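Local coordinates for protein O-methyltransferase (PDB 4CE0) that probably methylates the 4'-hydroxyl of a spinosyn rhamnosyl group as a magnesium-binding, S-adenosyl-L-methionine-dependent O-methyltransferase of antibiotic biosynthesis, at residues 15-20 / 58-63. Numbering follows the deposited sequence.
Sequences VLTNTI and ERLDNL
One leucine branch does most of the work here: CD1 of L60 reaches out from helix 56-73 and meets the methyl of T17 just past the end of helix 6-16, with T17 CG2 and L60 CD1 3.8 Å apart. The two side chains run past each other in opposite directions, each leaving its backbone toward the other segment. L60 CD1 also lies 4.5 Å from L16 CB, so the branch lies against the base of one neighbour and the methyl of the next. No hydrogen bond crosses, and only 102 Å² is buried, both sides summed.

The polar end of T17 points back into its own helix. With chi1 at 50°, OG1 sits between the backbone N and the carbonyl carbon, hydrogen-bonded to K13 O and K14 O in the last helical turn; this leaves CG2 anti to the carbonyl carbon, in position to meet L60. The hydroxyl is thus satisfied by its own helix while the methyl makes the apolar contact. Just beyond, N18 takes a positive phi of 53° and its N bonds to V15 O at 2.9 Å, part of the Schellman motif that closes the helix.

F92 of helix 88-100 touches both L16 and L60, bringing a third helix into the junction. The L60 side chain itself stays about 7 Å, nearest atoms, from the bound S-adenosyl-L-homocysteine. Next to L60, R59 makes salt bridges to D240 and to D212, a magnesium ligand, and through that second bridge helix 56-73, packed here against the capped end of the N-terminal helix, is tied to the metal site of this Rossmann-like, TylF/MycF-family methyltransferase fold.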
loop_
_atom_site.group_PDB
_atom_site.type_symbol
_atom_site.label_atom_id
_atom_site.label_comp_id
_atom_site.label_asym_id
_atom_site.label_seq_id
_atom_site.Cartn_x
_atom_site.Cartn_y
_atom_site.Cartn_z
ATOM N N VAL A 15 -4.211 1.051 -2.548
ATOM C CA VAL A 15 -3.060 1.437 -3.360
ATOM C C VAL A 15 -3.301 1.276 -4.876
ATOM O O VAL A 15 -3.008 2.176 -5.644
ATOM C CB VAL A 15 -1.811 0.647 -2.944
ATOM C CG1 VAL A 15 -0.603 1.133 -3.723
ATOM C CG2 VAL A 15 -1.613 0.786 -1.422
ATOM N N LEU A 16 -3.812 0.127 -5.300
ATOM C CA LEU A 16 -3.997 -0.143 -6.723
ATOM C C LEU A 16 -4.991 0.819 -7.394
ATOM O O LEU A 16 -4.875 1.114 -8.573
ATOM C CB LEU A 16 -4.500 -1.578 -6.907
ATOM C CG LEU A 16 -3.492 -2.662 -6.611
ATOM C CD1 LEU A 16 -4.194 -4.038 -6.434
ATOM C CD2 LEU A 16 -2.487 -2.707 -7.716
ATOM N N THR A 17 -5.988 1.271 -6.638
ATOM C CA THR A 17 -6.933 2.288 -7.102
ATOM C C THR A 17 -6.438 3.726 -6.853
ATOM O O THR A 17 -7.123 4.688 -7.185
ATOM C CB THR A 17 -8.244 2.162 -6.350
ATOM O OG1 THR A 17 -7.941 2.121 -4.961
ATOM C CG2 THR A 17 -9.006 0.872 -6.747
ATOM N N ASN A 18 -5.265 3.845 -6.245
ATOM C CA ASN A 18 -4.682 5.125 -5.848
ATOM C C ASN A 18 -5.584 6.018 -5.007
ATOM O O ASN A 18 -5.679 7.217 -5.252
ATOM C CB ASN A 18 -4.210 5.883 -7.069
ATOM C CG ASN A 18 -3.236 7.025 -6.717
ATOM O OD1 ASN A 18 -2.505 6.971 -5.723
ATOM N ND2 ASN A 18 -3.242 8.060 -7.537
ATOM N N THR A 19 -6.240 5.440 -4.011
ATOM C CA THR A 19 -7.031 6.235 -3.073
ATOM C C THR A 19 -6.121 6.863 -2.037
ATOM O O THR A 19 -6.547 7.761 -1.321
ATOM C CB THR A 19 -8.110 5.419 -2.317
ATOM O OG1 THR A 19 -7.482 4.524 -1.387
ATOM C CG2 THR A 19 -8.963 4.634 -3.275
ATOM N N ILE A 20 -4.875 6.398 -1.953
ATOM C CA ILE A 20 -3.907 6.976 -1.019
ATOM C C ILE A 20 -3.453 8.366 -1.472
ATOM O O ILE A 20 -3.392 9.279 -0.653
ATOM C CB ILE A 20 -2.639 6.112 -0.839
ATOM C CG1 ILE A 20 -2.974 4.672 -0.475
ATOM C CG2 ILE A 20 -1.761 6.675 0.241
ATOM C CD1 ILE A 20 -3.744 4.498 0.820
ATOM N N GLU A 58 -14.988 -1.788 -5.338
ATOM C CA GLU A 58 -16.100 -2.744 -5.292
ATOM C C GLU A 58 -15.787 -3.953 -6.168
ATOM O O GLU A 58 -16.027 -5.116 -5.799
ATOM C CB GLU A 58 -17.410 -2.097 -5.761
ATOM C CG GLU A 58 -18.298 -1.680 -4.619
ATOM C CD GLU A 58 -19.449 -0.760 -5.042
ATOM O OE1 GLU A 58 -19.318 -0.025 -6.055
ATOM O OE2 GLU A 58 -20.482 -0.761 -4.339
ATOM N N ARG A 59 -15.232 -3.693 -7.332
ATOM C CA ARG A 59 -14.890 -4.824 -8.205
ATOM C C ARG A 59 -13.611 -5.568 -7.739
ATOM O O ARG A 59 -13.460 -6.766 -7.948
ATOM C CB ARG A 59 -14.864 -4.371 -9.659
ATOM C CG ARG A 59 -16.213 -3.737 -10.068
ATOM C CD ARG A 59 -16.586 -3.994 -11.502
ATOM N NE ARG A 59 -15.733 -3.314 -12.474
ATOM C CZ ARG A 59 -15.871 -2.045 -12.840
ATOM N NH1 ARG A 59 -16.801 -1.273 -12.286
ATOM N NH2 ARG A 59 -15.079 -1.545 -13.758
ATOM N N LEU A 60 -12.707 -4.872 -7.067
ATOM C CA LEU A 60 -11.540 -5.545 -6.498
ATOM C C LEU A 60 -12.013 -6.415 -5.331
ATOM O O LEU A 60 -11.461 -7.504 -5.103
ATOM C CB LEU A 60 -10.490 -4.533 -6.024
ATOM C CG LEU A 60 -9.490 -3.980 -7.027
ATOM C CD1 LEU A 60 -8.728 -2.872 -6.346
ATOM C CD2 LEU A 60 -8.543 -5.053 -7.566
ATOM N N ASP A 61 -13.057 -5.972 -4.612
ATOM C CA ASP A 61 -13.597 -6.785 -3.514
ATOM C C ASP A 61 -14.244 -8.038 -4.086
ATOM O O ASP A 61 -14.196 -9.131 -3.505
ATOM C CB ASP A 61 -14.661 -6.053 -2.690
ATOM C CG ASP A 61 -14.101 -4.899 -1.860
ATOM O OD1 ASP A 61 -12.875 -4.797 -1.658
ATOM O OD2 ASP A 61 -14.923 -4.079 -1.394
ATOM N N ASN A 62 -14.914 -7.891 -5.208
ATOM C CA ASN A 62 -15.495 -9.071 -5.837
ATOM C C ASN A 62 -14.384 -10.036 -6.229
ATOM O O ASN A 62 -14.474 -11.278 -6.037
ATOM C CB ASN A 62 -16.338 -8.667 -7.049
ATOM C CG ASN A 62 -16.654 -9.848 -7.955
ATOM O OD1 ASN A 62 -15.957 -10.087 -8.945
ATOM N ND2 ASN A 62 -17.667 -10.611 -7.592
ATOM N N LEU A 63 -13.301 -9.484 -6.762
ATOM C CA LEU A 63 -12.204 -10.342 -7.242
ATOM C C LEU A 63 -11.622 -11.118 -6.062
ATOM O O LEU A 63 -11.357 -12.315 -6.155
ATOM C CB LEU A 63 -11.152 -9.495 -7.942
ATOM C CG LEU A 63 -9.980 -10.197 -8.632
ATOM C CD1 LEU A 63 -10.436 -11.341 -9.468
ATOM C CD2 LEU A 63 -9.218 -9.190 -9.518
#